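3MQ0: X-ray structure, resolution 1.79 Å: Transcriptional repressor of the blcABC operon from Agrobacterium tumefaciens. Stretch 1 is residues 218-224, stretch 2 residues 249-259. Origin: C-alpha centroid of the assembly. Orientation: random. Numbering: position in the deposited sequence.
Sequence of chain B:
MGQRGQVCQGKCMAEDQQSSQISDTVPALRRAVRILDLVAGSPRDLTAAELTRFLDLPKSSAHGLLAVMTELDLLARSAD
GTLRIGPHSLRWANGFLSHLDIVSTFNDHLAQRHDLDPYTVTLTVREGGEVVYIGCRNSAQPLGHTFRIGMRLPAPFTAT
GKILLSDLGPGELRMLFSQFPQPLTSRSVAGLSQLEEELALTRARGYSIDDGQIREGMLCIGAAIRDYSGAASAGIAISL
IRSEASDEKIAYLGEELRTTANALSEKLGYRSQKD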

# COMPACT_ATOMS: atom_id res chain seq x y z
N MET B 218 -35.89 20.19 0.70
CA MET B 218 -34.46 20.05 0.96
C MET B 218 -33.75 19.64 -0.31
O MET B 218 -34.16 18.69 -0.97
CB MET B 218 -34.18 19.02 2.06
CG MET B 218 -32.69 18.83 2.35
SD MET B 218 -32.27 17.83 3.81
CE MET B 218 -32.71 16.20 3.23
N LEU B 219 -32.69 20.36 -0.63
CA LEU B 219 -31.85 20.04 -1.78
C LEU B 219 -30.45 19.68 -1.29
O LEU B 219 -29.89 20.40 -0.46
CB LEU B 219 -31.79 21.26 -2.70
CG LEU B 219 -30.60 21.33 -3.64
CD1 LEU B 219 -30.91 20.46 -4.82
CD2 LEU B 219 -30.38 22.78 -4.07
N CYS B 220 -29.89 18.56 -1.76
CA CYS B 220 -28.53 18.19 -1.43
C CYS B 220 -27.67 18.05 -2.69
O CYS B 220 -28.17 17.67 -3.76
CB CYS B 220 -28.46 16.88 -0.64
SG CYS B 220 -29.62 16.84 0.76
N ILE B 221 -26.39 18.34 -2.54
CA ILE B 221 -25.43 18.21 -3.63
C ILE B 221 -24.30 17.32 -3.12
O ILE B 221 -23.77 17.58 -2.03
CB ILE B 221 -24.86 19.60 -3.98
CG1 ILE B 221 -26.02 20.54 -4.31
CG2 ILE B 221 -23.89 19.49 -5.14
CD1 ILE B 221 -25.62 22.00 -4.40
N GLY B 222 -23.94 16.29 -3.89
CA GLY B 222 -22.98 15.30 -3.39
C GLY B 222 -21.74 15.14 -4.25
O GLY B 222 -21.77 15.41 -5.44
N ALA B 223 -20.64 14.69 -3.63
CA ALA B 223 -19.43 14.36 -4.37
C ALA B 223 -18.72 13.16 -3.73
O ALA B 223 -18.95 12.84 -2.56
CB ALA B 223 -18.48 15.55 -4.41
N ALA B 224 -17.85 12.51 -4.49
CA ALA B 224 -17.20 11.30 -4.03
C ALA B 224 -15.84 11.57 -3.38
O ALA B 224 -15.07 12.39 -3.86
CB ALA B 224 -17.02 10.33 -5.19
N LYS B 249 -26.72 28.40 -9.50
CA LYS B 249 -26.04 28.30 -8.22
C LYS B 249 -25.78 26.86 -7.81
O LYS B 249 -24.72 26.55 -7.27
CB LYS B 249 -26.85 28.99 -7.12
CG LYS B 249 -26.12 29.00 -5.79
CD LYS B 249 -26.93 29.72 -4.72
CE LYS B 249 -26.08 29.99 -3.48
NZ LYS B 249 -24.85 30.77 -3.84
N ILE B 250 -26.76 25.99 -8.02
CA ILE B 250 -26.57 24.59 -7.71
C ILE B 250 -25.40 23.99 -8.51
O ILE B 250 -24.59 23.23 -7.97
CB ILE B 250 -27.87 23.79 -7.97
CG1 ILE B 250 -28.98 24.27 -7.02
CG2 ILE B 250 -27.61 22.28 -7.82
CD1 ILE B 250 -30.35 23.84 -7.44
N ALA B 251 -25.31 24.32 -9.79
CA ALA B 251 -24.22 23.78 -10.61
C ALA B 251 -22.89 24.34 -10.14
O ALA B 251 -21.87 23.66 -10.16
CB ALA B 251 -24.44 24.08 -12.07
N TYR B 252 -22.88 25.60 -9.73
CA TYR B 252 -21.64 26.21 -9.24
C TYR B 252 -21.17 25.44 -8.00
O TYR B 252 -20.01 25.03 -7.89
CB TYR B 252 -21.88 27.69 -8.92
CG TYR B 252 -20.78 28.31 -8.13
CD1 TYR B 252 -19.61 28.74 -8.75
CD2 TYR B 252 -20.87 28.44 -6.74
CE1 TYR B 252 -18.57 29.30 -8.02
CE2 TYR B 252 -19.84 29.00 -6.00
CZ TYR B 252 -18.70 29.42 -6.65
OH TYR B 252 -17.66 29.97 -5.93
N LEU B 253 -22.08 25.24 -7.07
CA LEU B 253 -21.79 24.53 -5.83
C LEU B 253 -21.37 23.09 -6.07
O LEU B 253 -20.51 22.55 -5.37
CB LEU B 253 -23.02 24.57 -4.92
CG LEU B 253 -23.29 25.92 -4.25
CD1 LEU B 253 -24.65 25.86 -3.54
CD2 LEU B 253 -22.18 26.33 -3.27
N GLY B 254 -21.98 22.46 -7.06
CA GLY B 254 -21.60 21.10 -7.43
C GLY B 254 -20.15 21.01 -7.85
O GLY B 254 -19.42 20.10 -7.43
N GLU B 255 -19.71 21.95 -8.68
CA GLU B 255 -18.32 21.96 -9.12
C GLU B 255 -17.37 22.30 -7.96
O GLU B 255 -16.30 21.69 -7.83
CB GLU B 255 -18.10 22.88 -10.32
CG GLU B 255 -16.65 23.05 -10.76
CD GLU B 255 -16.06 21.82 -11.48
OE1 GLU B 255 -16.78 20.82 -11.69
OE2 GLU B 255 -14.86 21.89 -11.86
N GLU B 256 -17.77 23.25 -7.11
CA GLU B 256 -16.97 23.56 -5.92
C GLU B 256 -16.88 22.32 -5.02
O GLU B 256 -15.80 22.00 -4.51
CB GLU B 256 -17.56 24.73 -5.12
CG GLU B 256 -17.58 26.07 -5.87
CD GLU B 256 -16.20 26.53 -6.31
OE1 GLU B 256 -15.30 26.68 -5.45
OE2 GLU B 256 -16.03 26.75 -7.53
N LEU B 257 -17.99 21.63 -4.81
CA LEU B 257 -17.95 20.42 -3.99
C LEU B 257 -17.09 19.31 -4.61
O LEU B 257 -16.40 18.59 -3.90
CB LEU B 257 -19.35 19.90 -3.70
CG LEU B 257 -19.41 18.88 -2.56
CD1 LEU B 257 -18.91 19.45 -1.25
CD2 LEU B 257 -20.83 18.37 -2.41
N ARG B 258 -17.14 19.16 -5.94
CA ARG B 258 -16.34 18.15 -6.63
C ARG B 258 -14.86 18.34 -6.33
O ARG B 258 -14.15 17.36 -6.01
CB ARG B 258 -16.60 18.18 -8.16
CG ARG B 258 -15.84 17.08 -8.91
CD ARG B 258 -15.92 17.26 -10.43
NE ARG B 258 -15.14 18.41 -10.92
CZ ARG B 258 -13.84 18.38 -11.18
NH1 ARG B 258 -13.15 17.26 -10.99
NH2 ARG B 258 -13.22 19.47 -11.62
N THR B 259 -14.38 19.58 -6.42
CA THR B 259 -12.96 19.84 -6.19
C THR B 259 -12.58 19.78 -4.70
O THR B 259 -11.46 19.40 -4.35
CB THR B 259 -12.52 21.17 -6.82
OG1 THR B 259 -13.37 22.22 -6.35
CG2 THR B 259 -12.64 21.09 -8.35

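Strand 218-224 and helix 249-259 pack against each other with their N-to-C directions 28° apart and their axes 7.5 Å apart at closest approach. No hydrogen bond or salt bridge crosses between them. The side-chain contacts are apolar, and the interface buries 367 Å², counting both sides, most of it on Ile221, Leu257 and Ile250.

Ile221 has the largest share, 104 Å². Its CA-to-CB bond points toward the helix, and with chi1 at -56° (m) and chi2 at 168° (t) its two arms meet successive parts of the helix. CD1 lies 3.7 Å from CB of Leu253 and 4.0 Å from CG2 of Ile250, while CG2 reaches the helix backbone at Gly254. There the contact surface is the CA itself, with Gly254 CA 3.6 Å from Ile221 CG2; an ideal CB would stand 3.9 Å from the same methyl, so the distance does not show that glycine is required. The backbones are correspondingly near, with 6.1 Å between Ile221 CA and Gly254 CA.

Leu257, with 66 Å² covered, lies toward the C-terminal end of the contact. It too points toward the strand, and its t, p rotamer (chi1 -164°, chi2 60°) brings CD2 to 3.1 Å from the carbonyl O of Ile221, a tight van der Waals approach of a methyl to a backbone oxygen. The same methyl is 3.8 Å from Gly222 C and 4.3 Å from Ile221 CG2, so it lies against strand backbone as well as side chain. Ala223 then meets the leucine with its single methyl: CB is 3.9 Å from Leu257 CG and 3.7 Å from Leu257 O. A small residue fits this position, where the backbones come closer still, at 5.4 Å between Ala223 CA and Arg258 CA; Ala223 CB is only 4.0 Å from Arg258 CA.

Ile250 covers the start of the interface, with 58 Å² buried. Its CA-to-CB bond points sideways, yet chi1 at -64° (m) and chi2 at 164° (t) place CD1 3.5 Å from CD2 of Leu219, a residue whose CA-to-CB bond points toward the helix, two positions before Ile221.

The alternation of an extended strand explains the selection on that side. Leu219, Ile221 and Ala223 all direct CB toward the helix, whereas Cys220 is out of reach and Ala224 points away. On the helix, Ile250, Leu253, Gly254 and Leu257 follow the three- and four-residue spacing of one helical face, held in register by backbone bonds such as Gly254 N to Ile250 O (2.9 Å) and Leu257 N to Leu253 O (2.7 Å). The polar ends of the side chains are directed off this face: the end of Arg258 leads away from the strand and forms a salt bridge with Glu255, with Arg258 NH2 2.9 Å from Glu255 OE2 and Arg258 NE 3.0 Å from Glu255 OE1.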